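PDB 6CL6: tail fiber protein from Pseudomonas aeruginosa, which forms the trimeric tail fiber of an R-type pyocin, a contractile injection system, and probably binds the receptor on the surface of target bacteria. Local coordinates for residues I74-Y79 / A86-T91; D131-G136 / W148-F153; I165-L170 / Q186-E191; G296-W301 / P319-C324; A312-P317 / L365-F370. One frame throughout, in Å; residues are numbered along the deposited sequence.

Contact 1. Residues I74-Y79 / A86-T91; sequences IQSMFY and ASQIAT
Strands 72-79 and 85-92 form a beta hairpin, and segments 74-79 and 86-91 run antiparallel in it with their axes 4.6 Å apart. Two hydrogen-bonded pairs, Gln75 with Ile89 and Met77 with Ser87, hold the ladder; Met77 N meets Ser87 O at 2.9 Å, nearly along the C=O axis. On the face of Ser76, the extended Gln88 side chain turns its NE2 to Ser76 OG at 2.9 Å, close to its own amide plane. Its CD rests against Ile74 CG2 at 3.7 Å, the two side chains crossing obliquely. Gln88 OE1 takes a bond from Arg102. On the other face Met77 bends at chi3 (-78°), so that CE comes within 4.0 Å of Ile89 CD1 and 3.6 Å of Ser87 OG. Ser87 OG is itself bonded to Thr91 of the second subunit. One water joins Gln75 NE2, Ile89 O and Thr91 OG1. The chemistry thus splits by face: Gln88, a buried amide, is satisfied within its own chain, whereas Met77, Ser87 and Ile89 meet a neighbouring subunit.

Contact 2. Residues D131-G136 / W148-F153; sequences DGELPG and WWSQSF
Asp131 lies over the indole of Trp149: its CB sits 3.7 Å from the centroid of the five-membered ring, a CH-pi contact over the face. From there the carboxylate turns to the backbone, and OD1 accepts from Trp148 N at 2.8 Å, met from above the carboxylate plane, while OD2 pairs with Lys128 of the second subunit. Leu134 crosses Trp149 at about a right angle, its CG 3.9 Å from Trp149 CB. Glu133 pairs with Ser150 in a parallel bridge, which sets the short, weakly bonded strand 132-133, outermost in this chain's mixed sheet, beside strand 147-151. Ser150 N reaches Gly132 O at 3.0 Å, and Leu134 N reaches Ser150 O at 2.7 Å in a nearly straight bond (169°). Glu133 folds back at chi2 (-81°), so that OE1 takes the Ser152 OG proton at 2.5 Å on its syn lone pair; a water ties Glu133 OE2 to Ser150 OG and Ser152 OG. Gln151, bent at chi2, carries NE2 to Pro135 O at 3.2 Å and bonds Tyr163 as well.

Contact 3. Residues I165-L170 / Q186-E191; sequences IVRAGL and QAYDGE. With EDO (1,2-ethanediol), chain K.
A glycine takes the bridge at the open end of this hairpin: Gly169 packs its CA against Gln186 O at 3.1 Å, where any CB would clash with that carbonyl. Its nearly fully extended backbone pairs with Ala187 in a non-hydrogen-bonded pair, and Leu170 N then bonds to Gln186 O at 2.8 Å. Beyond the strands, which run 169-177 and 180-187, the chain turns through a type I turn from Ala187 to Gly190. Within it Tyr188 N bonds back across to Ala168 O, while the Tyr188 side chain holds the crowded position between backbone N and carbonyl carbon (chi1 86°). Ala168 CB touches Tyr188 CD1 at 3.5 Å, Asp189 CB lies over one ring face, and a 1,2-ethanediol, probably from the crystallisation liquor, lies over the opposite one. Arg167 bends at chi2 (-79°) and forms a salt bridge from NE to Asp189 OD2 at 2.7 Å, on the syn lone pair and in the guanidinium plane, although the two planar groups stand 68° apart. Asp189 OD1 meanwhile accepts from Glu191 N, making an Asx turn. Glu191 lays CG over the guanidinium face, 3.8 Å from Arg167 NH2, yet spends its carboxylate on Tyr194 and Arg208. Asp189 therefore has two roles: OD1 shapes the turn, and OD2 pairs with Arg167, whose charge probably favours the ionised carboxylate.

Contact 4. Residues G296-W301 / P319-C324; sequences GLIRQW and PFPTLC
In the C-terminal domain, whose family belongs to the H-type lectin clan, strand 297-306 of the antiparallel sheet is overlaid by the loop that leads from strand 310-315 to strand 324-331. The contact is carried by side chains, with Phe320 at its centre. Its CG stands anti to the carbonyl carbon (chi1 -74°), and although its CB does not point at the strand, the ring end swings in toward Ile298 and Gln300. Ile298 and Phe320 slide past each other in opposite directions, the methyl CG2 lying 3.9 Å from Phe320 CE1. The carbonyl O of Ile298 sits at the ring edge, near its plane and 3.7 Å from CE1. Ile298 CG1 is anti to the carbonyl carbon and chi2 is extended (168°), which carries CD1 to Pro321 CD, tip to tip at 3.6 Å. Gln300 has the same first-torsion choice, with CG beside the backbone N, and reaches out in an extended chain. Its amide plane is turned 66° from the ring plane, and NE2 is also hydrogen-bonded to Ile318 O, which fixes it in place. The opposite ring face takes Cys324 CA, and Phe316 meets Phe320 edge-to-face. All this leaves Phe320 gripped between a polar amide and a backbone carbon, with Gln300 NE2 over the centre of its ring, 3.4 Å from Phe320 CZ.

Contact 5. Residues A312-P317 / L365-F370; sequences ASITFP and LSWEAF
Two sheets of the C-terminal domain, of a family in the H-type lectin clan, face each other here: strand 310-315 belongs to the three-stranded sheet and strand 363-371 to the five-stranded one. Between segments 312-317 and 365-370 the contact is made by side chains, the nearest CA atoms lying 8.4 Å apart between Phe316 and Ala369. Trp367 spans the gap. Its CG occupies the crowded position between backbone N and carbonyl carbon (chi1 62°), and the indole points toward segment 312-317. Ile314 has its CG1 in that crowded position too, and the two side chains meet tip to tip in a CH-pi contact, with CD1 over the indole face 3.4 Å from the centroid of the five-membered ring. At the far end of the indole, Phe316 turns its edge to the face of the six-membered ring in an offset edge-to-face pair, with planes 61° apart. The Phe316 ring goes on to touch Ala369 CB through CE1 at 3.8 Å. Val304 and Ile355 also pack on Ile314, which is buried, as are Phe316 and Trp367. Pro317 closes the end of the indole along its edge, near the ring plane, with CD 3.7 Å from Trp367 CH2.

The five contacts are strung along an elongated fiber, with contacts 1 and 5 about 169 Å apart between centres. Contacts 2 and 3 share one mixed sheet, where Gln151 O probably bonds Gly169 N; both are only partly buried and rich in carboxylates, water and turns. Contact 1, a separate hairpin, is buried and bonded mainly through backbone. Contacts 4 and 5 lie in the C-terminal domain, about 12 Å apart between centres and interleaved along the chain; they meet at the adjacent strands 297-306 and 363-371, where Gln300 N probably bonds Ala369 O. These two are buried, largely apolar and aromatic, and made by side chains rather than by strand pairing. Every contact also touches a neighbouring subunit.

Contact 1. Residues I74-Y79 / A86-T91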
# COMPACT_ATOMS: atom_id res chain seq x y z
N ILE A 74 67.67 -10.29 16.40
CA ILE A 74 67.84 -9.59 15.14
C ILE A 74 68.93 -10.30 14.37
O ILE A 74 70.09 -10.26 14.78
CB ILE A 74 68.16 -8.09 15.33
CG1 ILE A 74 66.99 -7.40 16.09
CG2 ILE A 74 68.38 -7.46 13.97
CD1 ILE A 74 67.04 -5.91 16.09
N GLN A 75 68.54 -10.95 13.28
CA GLN A 75 69.50 -11.50 12.32
C GLN A 75 69.93 -10.41 11.35
O GLN A 75 69.11 -9.60 10.92
CB GLN A 75 68.91 -12.67 11.54
CG GLN A 75 68.34 -13.80 12.32
CD GLN A 75 67.58 -14.75 11.42
OE1 GLN A 75 68.16 -15.39 10.56
NE2 GLN A 75 66.26 -14.81 11.60
N SER A 76 71.20 -10.41 10.99
CA SER A 76 71.71 -9.44 10.02
C SER A 76 72.48 -10.16 8.92
O SER A 76 73.24 -11.08 9.20
CB SER A 76 72.64 -8.43 10.67
OG SER A 76 71.93 -7.63 11.59
N MET A 77 72.28 -9.70 7.69
CA MET A 77 73.00 -10.16 6.52
C MET A 77 73.59 -8.91 5.86
O MET A 77 72.91 -7.90 5.74
CB MET A 77 72.08 -10.89 5.56
CG MET A 77 71.53 -12.19 6.09
SD MET A 77 70.02 -12.65 5.25
CE MET A 77 68.84 -11.59 6.04
N PHE A 78 74.85 -9.01 5.43
CA PHE A 78 75.66 -7.88 5.06
C PHE A 78 76.25 -7.95 3.65
O PHE A 78 76.59 -9.02 3.16
CB PHE A 78 76.86 -7.74 6.02
CG PHE A 78 76.48 -7.69 7.48
CD1 PHE A 78 75.94 -6.55 8.03
CD2 PHE A 78 76.73 -8.78 8.31
CE1 PHE A 78 75.62 -6.49 9.36
CE2 PHE A 78 76.41 -8.72 9.63
CZ PHE A 78 75.86 -7.60 10.17
N TYR A 79 76.41 -6.78 3.05
CA TYR A 79 77.17 -6.64 1.81
C TYR A 79 77.69 -5.22 1.68
O TYR A 79 76.91 -4.29 1.86
CB TYR A 79 76.31 -6.97 0.58
CG TYR A 79 77.12 -6.85 -0.68
CD1 TYR A 79 77.84 -7.94 -1.18
CD2 TYR A 79 77.19 -5.66 -1.35
CE1 TYR A 79 78.61 -7.80 -2.33
CE2 TYR A 79 77.94 -5.52 -2.50
CZ TYR A 79 78.65 -6.58 -2.98
OH TYR A 79 79.41 -6.41 -4.12
N ALA A 86 72.87 -3.79 4.65
CA ALA A 86 72.38 -4.92 5.43
C ALA A 86 70.88 -5.13 5.29
O ALA A 86 70.11 -4.21 5.09
CB ALA A 86 72.73 -4.73 6.93
N SER A 87 70.50 -6.38 5.46
CA SER A 87 69.11 -6.78 5.66
C SER A 87 68.99 -7.35 7.06
O SER A 87 69.90 -8.03 7.52
CB SER A 87 68.72 -7.82 4.61
OG SER A 87 67.53 -8.45 4.93
N GLN A 88 67.89 -7.03 7.74
CA GLN A 88 67.66 -7.54 9.08
C GLN A 88 66.27 -8.12 9.25
O GLN A 88 65.27 -7.59 8.74
CB GLN A 88 67.87 -6.43 10.13
CG GLN A 88 69.31 -6.04 10.28
CD GLN A 88 69.48 -5.04 11.41
OE1 GLN A 88 68.56 -4.26 11.72
NE2 GLN A 88 70.64 -5.08 12.04
N ILE A 89 66.24 -9.25 9.95
CA ILE A 89 65.02 -9.95 10.32
C ILE A 89 64.95 -9.99 11.84
O ILE A 89 65.87 -10.48 12.50
CB ILE A 89 65.00 -11.40 9.78
CG1 ILE A 89 65.08 -11.40 8.27
CG2 ILE A 89 63.77 -12.13 10.31
CD1 ILE A 89 65.43 -12.72 7.69
N ALA A 90 63.84 -9.51 12.39
CA ALA A 90 63.63 -9.44 13.82
C ALA A 90 62.51 -10.40 14.21
O ALA A 90 61.44 -10.40 13.58
CB ALA A 90 63.30 -8.00 14.26
N THR A 91 62.77 -11.21 15.24
CA THR A 91 61.77 -12.11 15.78
C THR A 91 61.69 -11.90 17.28
O THR A 91 62.69 -11.59 17.93
CB THR A 91 62.09 -13.56 15.45
OG1 THR A 91 63.44 -13.85 15.84
CG2 THR A 91 61.93 -13.78 13.94
O HOH W 1 65.26 -13.21 13.79

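Contact 2. Residues D131-G136 / W148-F153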
# COMPACT_ATOMS: atom_id res chain seq x y z
N ASP A 131 39.96 -13.43 13.84
CA ASP A 131 40.79 -13.02 14.96
C ASP A 131 40.41 -13.75 16.22
O ASP A 131 41.26 -13.98 17.07
CB ASP A 131 40.70 -11.51 15.19
CG ASP A 131 41.42 -10.72 14.14
OD1 ASP A 131 40.80 -10.43 13.10
OD2 ASP A 131 42.60 -10.39 14.33
N GLY A 132 39.14 -14.11 16.37
CA GLY A 132 38.68 -14.78 17.58
C GLY A 132 37.19 -15.03 17.59
O GLY A 132 36.43 -14.49 16.77
N GLU A 133 36.80 -15.89 18.52
CA GLU A 133 35.40 -16.09 18.87
C GLU A 133 35.06 -15.16 20.02
O GLU A 133 35.81 -15.07 20.99
CB GLU A 133 35.15 -17.54 19.27
CG GLU A 133 35.24 -18.49 18.12
CD GLU A 133 33.97 -18.53 17.31
OE1 GLU A 133 32.88 -18.35 17.92
OE2 GLU A 133 34.05 -18.72 16.08
N LEU A 134 33.95 -14.45 19.90
CA LEU A 134 33.52 -13.56 20.96
C LEU A 134 32.83 -14.37 22.05
O LEU A 134 31.86 -15.07 21.76
CB LEU A 134 32.58 -12.50 20.43
CG LEU A 134 33.18 -11.56 19.40
CD1 LEU A 134 32.09 -10.77 18.69
CD2 LEU A 134 34.17 -10.63 20.03
N PRO A 135 33.27 -14.27 23.30
CA PRO A 135 32.56 -14.92 24.41
C PRO A 135 31.31 -14.13 24.77
O PRO A 135 30.93 -13.21 24.04
CB PRO A 135 33.58 -14.88 25.54
CG PRO A 135 34.34 -13.63 25.29
CD PRO A 135 34.46 -13.53 23.78
N GLY A 136 30.68 -14.48 25.89
CA GLY A 136 29.62 -13.66 26.43
C GLY A 136 30.16 -12.38 27.04
O GLY A 136 31.35 -12.18 27.23
N TRP A 148 38.38 -9.23 12.25
CA TRP A 148 37.03 -9.75 12.23
C TRP A 148 36.90 -10.84 13.29
O TRP A 148 37.82 -11.61 13.53
CB TRP A 148 36.60 -10.27 10.86
CG TRP A 148 37.43 -11.33 10.23
CD1 TRP A 148 38.71 -11.22 9.82
CD2 TRP A 148 37.02 -12.65 9.90
NE1 TRP A 148 39.14 -12.39 9.26
CE2 TRP A 148 38.11 -13.29 9.29
CE3 TRP A 148 35.82 -13.36 10.04
CZ2 TRP A 148 38.05 -14.59 8.83
CZ3 TRP A 148 35.76 -14.65 9.60
CH2 TRP A 148 36.88 -15.26 9.01
N TRP A 149 35.71 -10.91 13.87
CA TRP A 149 35.41 -11.77 15.00
C TRP A 149 34.04 -12.41 14.81
O TRP A 149 33.14 -11.83 14.21
CB TRP A 149 35.44 -11.00 16.32
CG TRP A 149 36.77 -10.62 16.80
CD1 TRP A 149 37.52 -11.27 17.72
CD2 TRP A 149 37.53 -9.47 16.39
NE1 TRP A 149 38.70 -10.60 17.91
CE2 TRP A 149 38.74 -9.51 17.09
CE3 TRP A 149 37.31 -8.42 15.52
CZ2 TRP A 149 39.73 -8.52 16.92
CZ3 TRP A 149 38.28 -7.46 15.34
CH2 TRP A 149 39.49 -7.53 16.03
N SER A 150 33.89 -13.60 15.37
CA SER A 150 32.68 -14.38 15.24
C SER A 150 31.99 -14.54 16.58
O SER A 150 32.61 -14.97 17.56
CB SER A 150 32.98 -15.79 14.68
OG SER A 150 31.81 -16.52 14.47
N GLN A 151 30.70 -14.23 16.62
CA GLN A 151 29.86 -14.55 17.76
C GLN A 151 29.02 -15.74 17.35
O GLN A 151 28.10 -15.62 16.52
CB GLN A 151 28.99 -13.37 18.19
CG GLN A 151 28.00 -13.69 19.31
CD GLN A 151 28.69 -14.25 20.55
OE1 GLN A 151 28.74 -15.46 20.77
NE2 GLN A 151 29.26 -13.36 21.37
N SER A 152 29.34 -16.89 17.91
CA SER A 152 28.67 -18.13 17.55
C SER A 152 27.43 -18.41 18.37
O SER A 152 26.75 -19.40 18.12
CB SER A 152 29.67 -19.28 17.66
OG SER A 152 30.76 -19.04 16.77
N PHE A 153 27.10 -17.55 19.34
CA PHE A 153 26.01 -17.84 20.26
C PHE A 153 25.10 -16.63 20.41
O PHE A 153 25.53 -15.58 20.89
CB PHE A 153 26.56 -18.25 21.64
CG PHE A 153 27.32 -19.53 21.63
CD1 PHE A 153 28.68 -19.53 21.35
CD2 PHE A 153 26.67 -20.75 21.88
CE1 PHE A 153 29.40 -20.72 21.33
CE2 PHE A 153 27.37 -21.94 21.84
CZ PHE A 153 28.74 -21.92 21.57
O HOH W 2 31.32 -17.15 19.98
O HOH W 3 31.80 -19.17 14.36

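Contact 3. Residues I165-L170 / Q186-E191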
# COMPACT_ATOMS: atom_id res chain seq x y z
N ILE A 165 21.77 -6.35 17.17
CA ILE A 165 20.64 -7.28 17.18
C ILE A 165 21.09 -8.43 18.07
O ILE A 165 22.29 -8.74 18.15
CB ILE A 165 20.28 -7.74 15.75
CG1 ILE A 165 19.02 -8.59 15.73
CG2 ILE A 165 21.48 -8.53 15.14
CD1 ILE A 165 17.75 -7.74 15.92
N VAL A 166 20.15 -9.04 18.76
CA VAL A 166 20.48 -10.21 19.58
C VAL A 166 20.52 -11.43 18.69
O VAL A 166 19.51 -12.14 18.53
CB VAL A 166 19.51 -10.37 20.76
CG1 VAL A 166 19.87 -11.60 21.60
CG2 VAL A 166 19.56 -9.12 21.62
N ARG A 167 21.69 -11.65 18.05
CA ARG A 167 21.88 -12.75 17.12
C ARG A 167 23.37 -13.06 17.04
O ARG A 167 24.20 -12.14 17.06
CB ARG A 167 21.39 -12.45 15.69
CG ARG A 167 19.95 -12.20 15.52
CD ARG A 167 19.13 -13.47 15.49
NE ARG A 167 17.79 -13.20 14.89
CZ ARG A 167 16.85 -12.49 15.47
NH1 ARG A 167 17.06 -11.94 16.65
NH2 ARG A 167 15.69 -12.30 14.87
N ALA A 168 23.70 -14.34 16.92
CA ALA A 168 25.02 -14.72 16.45
C ALA A 168 25.31 -14.01 15.13
O ALA A 168 24.39 -13.67 14.37
CB ALA A 168 25.08 -16.24 16.28
N GLY A 169 26.57 -13.77 14.84
CA GLY A 169 26.91 -13.02 13.65
C GLY A 169 28.39 -12.75 13.52
O GLY A 169 29.19 -13.12 14.37
N LEU A 170 28.72 -12.06 12.44
CA LEU A 170 30.08 -11.71 12.09
C LEU A 170 30.35 -10.23 12.26
O LEU A 170 29.76 -9.39 11.57
CB LEU A 170 30.37 -12.12 10.64
CG LEU A 170 31.84 -12.18 10.26
CD1 LEU A 170 32.59 -13.19 11.07
CD2 LEU A 170 31.95 -12.49 8.79
N GLN A 186 27.10 -8.74 10.49
CA GLN A 186 26.25 -9.56 9.62
C GLN A 186 25.64 -10.67 10.48
O GLN A 186 26.35 -11.56 10.97
CB GLN A 186 27.07 -10.11 8.46
CG GLN A 186 26.29 -11.05 7.53
CD GLN A 186 27.15 -11.61 6.41
OE1 GLN A 186 28.29 -11.18 6.17
NE2 GLN A 186 26.60 -12.59 5.72
N ALA A 187 24.33 -10.62 10.65
CA ALA A 187 23.64 -11.62 11.46
C ALA A 187 23.67 -12.98 10.79
O ALA A 187 23.52 -13.10 9.57
CB ALA A 187 22.20 -11.18 11.69
N TYR A 188 23.87 -14.03 11.59
CA TYR A 188 24.03 -15.37 11.02
C TYR A 188 22.78 -15.82 10.28
O TYR A 188 22.88 -16.52 9.26
CB TYR A 188 24.41 -16.37 12.13
CG TYR A 188 23.26 -16.96 12.87
CD1 TYR A 188 22.55 -16.22 13.82
CD2 TYR A 188 22.84 -18.27 12.62
CE1 TYR A 188 21.49 -16.78 14.50
CE2 TYR A 188 21.76 -18.81 13.28
CZ TYR A 188 21.10 -18.07 14.22
OH TYR A 188 20.05 -18.64 14.88
N ASP A 189 21.60 -15.46 10.79
CA ASP A 189 20.34 -15.84 10.15
C ASP A 189 19.84 -14.80 9.14
O ASP A 189 18.66 -14.82 8.77
CB ASP A 189 19.25 -16.06 11.21
CG ASP A 189 18.96 -14.81 12.01
OD1 ASP A 189 19.68 -13.81 11.83
OD2 ASP A 189 17.98 -14.81 12.78
N GLY A 190 20.68 -13.86 8.74
CA GLY A 190 20.28 -12.84 7.79
C GLY A 190 19.26 -11.86 8.31
O GLY A 190 18.58 -11.20 7.52
N GLU A 191 19.11 -11.77 9.64
CA GLU A 191 18.16 -10.82 10.21
C GLU A 191 18.37 -9.47 9.57
O GLU A 191 17.42 -8.84 9.14
CB GLU A 191 18.31 -10.74 11.73
CG GLU A 191 17.23 -9.89 12.40
CD GLU A 191 17.53 -8.39 12.37
OE1 GLU A 191 18.72 -8.02 12.46
OE2 GLU A 191 16.58 -7.59 12.29
C1 EDO K . 23.40 -19.30 17.26
O1 EDO K . 23.01 -19.05 18.63
C2 EDO K . 22.90 -20.67 16.86
O2 EDO K . 21.46 -20.65 16.89
O HOH W 4 15.23 -12.91 12.20

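Contact 4. Residues G296-W301 / P319-C324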
# COMPACT_ATOMS: atom_id res chain seq x y z
N GLY A 296 -78.95 9.47 -14.25
CA GLY A 296 -79.63 9.28 -15.53
C GLY A 296 -81.00 9.91 -15.62
O GLY A 296 -81.66 9.77 -16.66
N LEU A 297 -81.46 10.61 -14.58
CA LEU A 297 -82.74 11.29 -14.66
C LEU A 297 -82.69 12.39 -15.71
O LEU A 297 -81.72 13.16 -15.78
CB LEU A 297 -83.13 11.87 -13.30
CG LEU A 297 -84.43 12.66 -13.24
CD1 LEU A 297 -85.62 11.74 -13.41
CD2 LEU A 297 -84.52 13.40 -11.92
N ILE A 298 -83.73 12.44 -16.55
CA ILE A 298 -83.83 13.42 -17.62
C ILE A 298 -85.13 14.18 -17.44
O ILE A 298 -86.18 13.57 -17.17
CB ILE A 298 -83.80 12.77 -19.02
CG1 ILE A 298 -82.45 12.10 -19.26
CG2 ILE A 298 -84.12 13.81 -20.11
CD1 ILE A 298 -82.44 11.21 -20.46
N ARG A 299 -85.06 15.50 -17.57
CA ARG A 299 -86.24 16.35 -17.64
C ARG A 299 -86.25 17.07 -18.97
O ARG A 299 -85.20 17.51 -19.46
CB ARG A 299 -86.27 17.38 -16.50
CG ARG A 299 -86.41 16.77 -15.12
CD ARG A 299 -86.82 17.83 -14.09
NE ARG A 299 -88.21 18.28 -14.26
CZ ARG A 299 -89.28 17.70 -13.70
NH1 ARG A 299 -89.15 16.62 -12.94
NH2 ARG A 299 -90.49 18.21 -13.90
N GLN A 300 -87.43 17.21 -19.56
CA GLN A 300 -87.57 17.83 -20.86
C GLN A 300 -88.80 18.74 -20.83
O GLN A 300 -89.63 18.63 -19.94
CB GLN A 300 -87.72 16.78 -21.98
CG GLN A 300 -86.75 15.61 -21.90
CD GLN A 300 -86.63 14.86 -23.24
OE1 GLN A 300 -86.47 15.47 -24.28
NE2 GLN A 300 -86.73 13.54 -23.19
N TRP A 301 -88.87 19.63 -21.81
CA TRP A 301 -89.96 20.61 -21.86
C TRP A 301 -90.13 21.12 -23.27
O TRP A 301 -89.25 20.97 -24.13
CB TRP A 301 -89.70 21.78 -20.91
CG TRP A 301 -88.38 22.41 -21.16
CD1 TRP A 301 -88.11 23.45 -21.99
CD2 TRP A 301 -87.13 22.02 -20.58
NE1 TRP A 301 -86.75 23.72 -21.97
CE2 TRP A 301 -86.14 22.87 -21.09
CE3 TRP A 301 -86.75 21.04 -19.65
CZ2 TRP A 301 -84.79 22.76 -20.74
CZ3 TRP A 301 -85.41 20.94 -19.30
CH2 TRP A 301 -84.46 21.80 -19.84
N PRO A 319 -85.08 11.39 -27.21
CA PRO A 319 -85.78 10.20 -26.70
C PRO A 319 -85.33 9.88 -25.30
O PRO A 319 -84.14 10.02 -24.95
CB PRO A 319 -85.35 9.09 -27.68
CG PRO A 319 -84.76 9.79 -28.85
CD PRO A 319 -84.17 11.05 -28.33
N PHE A 320 -86.27 9.44 -24.48
CA PHE A 320 -85.92 8.85 -23.20
C PHE A 320 -85.27 7.49 -23.47
O PHE A 320 -85.79 6.70 -24.27
CB PHE A 320 -87.15 8.68 -22.32
CG PHE A 320 -87.66 9.96 -21.73
CD1 PHE A 320 -86.98 10.59 -20.68
CD2 PHE A 320 -88.85 10.53 -22.18
CE1 PHE A 320 -87.46 11.77 -20.12
CE2 PHE A 320 -89.33 11.72 -21.62
CZ PHE A 320 -88.65 12.33 -20.60
N PRO A 321 -84.10 7.21 -22.89
CA PRO A 321 -83.44 5.92 -23.18
C PRO A 321 -84.29 4.71 -22.84
O PRO A 321 -84.25 3.71 -23.57
CB PRO A 321 -82.18 5.98 -22.31
CG PRO A 321 -81.86 7.43 -22.24
CD PRO A 321 -83.20 8.14 -22.18
N THR A 322 -85.09 4.77 -21.77
CA THR A 322 -85.88 3.62 -21.34
C THR A 322 -87.37 3.95 -21.23
O THR A 322 -88.19 3.24 -21.82
CB THR A 322 -85.34 3.09 -20.01
OG1 THR A 322 -83.97 2.71 -20.18
CG2 THR A 322 -86.13 1.89 -19.54
N LEU A 323 -87.75 4.97 -20.46
CA LEU A 323 -89.17 5.28 -20.35
C LEU A 323 -89.38 6.69 -19.82
O LEU A 323 -88.54 7.25 -19.13
CB LEU A 323 -89.91 4.28 -19.45
CG LEU A 323 -89.88 4.52 -17.94
CD1 LEU A 323 -90.77 3.51 -17.23
CD2 LEU A 323 -88.45 4.42 -17.41
N CYS A 324 -90.53 7.25 -20.16
CA CYS A 324 -90.99 8.49 -19.55
C CYS A 324 -91.69 8.15 -18.23
O CYS A 324 -92.53 7.24 -18.19
CB CYS A 324 -91.94 9.21 -20.50
SG CYS A 324 -92.72 10.63 -19.76

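Contact 5. Residues A312-P317 / L365-F370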
# COMPACT_ATOMS: atom_id res chain seq x y z
N ALA A 312 -103.30 17.12 -28.61
CA ALA A 312 -102.20 17.29 -29.56
C ALA A 312 -101.05 16.42 -29.09
O ALA A 312 -100.80 16.31 -27.89
CB ALA A 312 -101.75 18.75 -29.69
N SER A 313 -100.34 15.85 -30.06
CA SER A 313 -99.18 15.01 -29.77
C SER A 313 -97.92 15.85 -29.69
O SER A 313 -97.78 16.86 -30.39
CB SER A 313 -99.02 13.95 -30.87
OG SER A 313 -100.10 13.04 -30.85
N ILE A 314 -97.00 15.45 -28.81
CA ILE A 314 -95.71 16.10 -28.73
C ILE A 314 -94.62 15.06 -28.95
O ILE A 314 -94.81 13.86 -28.71
CB ILE A 314 -95.46 16.84 -27.39
CG1 ILE A 314 -95.54 15.87 -26.21
CG2 ILE A 314 -96.45 18.01 -27.23
CD1 ILE A 314 -94.96 16.43 -24.89
N THR A 315 -93.48 15.54 -29.40
CA THR A 315 -92.27 14.73 -29.53
C THR A 315 -91.20 15.33 -28.64
O THR A 315 -90.93 16.54 -28.70
CB THR A 315 -91.78 14.67 -30.99
OG1 THR A 315 -92.80 14.10 -31.80
CG2 THR A 315 -90.51 13.82 -31.09
N PHE A 316 -90.61 14.48 -27.78
CA PHE A 316 -89.63 14.96 -26.83
C PHE A 316 -88.38 15.44 -27.55
O PHE A 316 -87.96 14.83 -28.54
CB PHE A 316 -89.27 13.84 -25.86
CG PHE A 316 -90.42 13.32 -25.06
CD1 PHE A 316 -91.31 14.19 -24.44
CD2 PHE A 316 -90.63 11.97 -24.94
CE1 PHE A 316 -92.36 13.70 -23.70
CE2 PHE A 316 -91.69 11.48 -24.20
CZ PHE A 316 -92.55 12.33 -23.57
N PRO A 317 -87.74 16.51 -27.06
CA PRO A 317 -86.48 16.97 -27.68
C PRO A 317 -85.46 15.87 -27.91
O PRO A 317 -84.83 15.84 -28.97
CB PRO A 317 -85.99 18.03 -26.68
CG PRO A 317 -87.26 18.60 -26.09
CD PRO A 317 -88.22 17.45 -26.01
N LEU A 365 -100.20 25.21 -25.04
CA LEU A 365 -99.90 24.63 -23.74
C LEU A 365 -98.41 24.32 -23.66
O LEU A 365 -97.82 23.78 -24.61
CB LEU A 365 -100.72 23.36 -23.51
CG LEU A 365 -102.18 23.57 -23.04
CD1 LEU A 365 -103.01 24.32 -24.09
CD2 LEU A 365 -102.80 22.22 -22.71
N SER A 366 -97.81 24.68 -22.55
CA SER A 366 -96.45 24.22 -22.28
C SER A 366 -96.52 22.92 -21.51
O SER A 366 -97.57 22.54 -20.96
CB SER A 366 -95.66 25.27 -21.51
OG SER A 366 -96.27 25.56 -20.27
N TRP A 367 -95.39 22.21 -21.48
CA TRP A 367 -95.35 20.91 -20.84
C TRP A 367 -93.95 20.62 -20.31
O TRP A 367 -92.95 21.17 -20.78
CB TRP A 367 -95.79 19.82 -21.83
CG TRP A 367 -94.92 19.69 -23.03
CD1 TRP A 367 -95.15 20.21 -24.26
CD2 TRP A 367 -93.67 19.01 -23.11
NE1 TRP A 367 -94.13 19.88 -25.12
CE2 TRP A 367 -93.20 19.15 -24.43
CE3 TRP A 367 -92.90 18.28 -22.20
CZ2 TRP A 367 -91.98 18.60 -24.86
CZ3 TRP A 367 -91.68 17.74 -22.63
CH2 TRP A 367 -91.24 17.90 -23.94
N GLU A 368 -93.91 19.73 -19.31
CA GLU A 368 -92.67 19.16 -18.81
C GLU A 368 -92.84 17.65 -18.67
O GLU A 368 -93.94 17.16 -18.40
CB GLU A 368 -92.31 19.75 -17.44
CG GLU A 368 -91.44 20.96 -17.47
CD GLU A 368 -90.89 21.28 -16.07
OE1 GLU A 368 -91.62 21.90 -15.27
OE2 GLU A 368 -89.76 20.87 -15.78
N ALA A 369 -91.75 16.93 -18.86
CA ALA A 369 -91.75 15.48 -18.73
C ALA A 369 -90.43 15.05 -18.11
O ALA A 369 -89.43 15.76 -18.23
CB ALA A 369 -91.94 14.79 -20.08
N PHE A 370 -90.44 13.91 -17.42
CA PHE A 370 -89.22 13.39 -16.82
C PHE A 370 -89.18 11.89 -16.99
O PHE A 370 -90.21 11.23 -17.17
CB PHE A 370 -89.10 13.82 -15.34
CG PHE A 370 -90.18 13.27 -14.45
CD1 PHE A 370 -91.41 13.90 -14.37
CD2 PHE A 370 -89.95 12.14 -13.69
CE1 PHE A 370 -92.41 13.40 -13.56
CE2 PHE A 370 -90.93 11.62 -12.87
CZ PHE A 370 -92.17 12.25 -12.80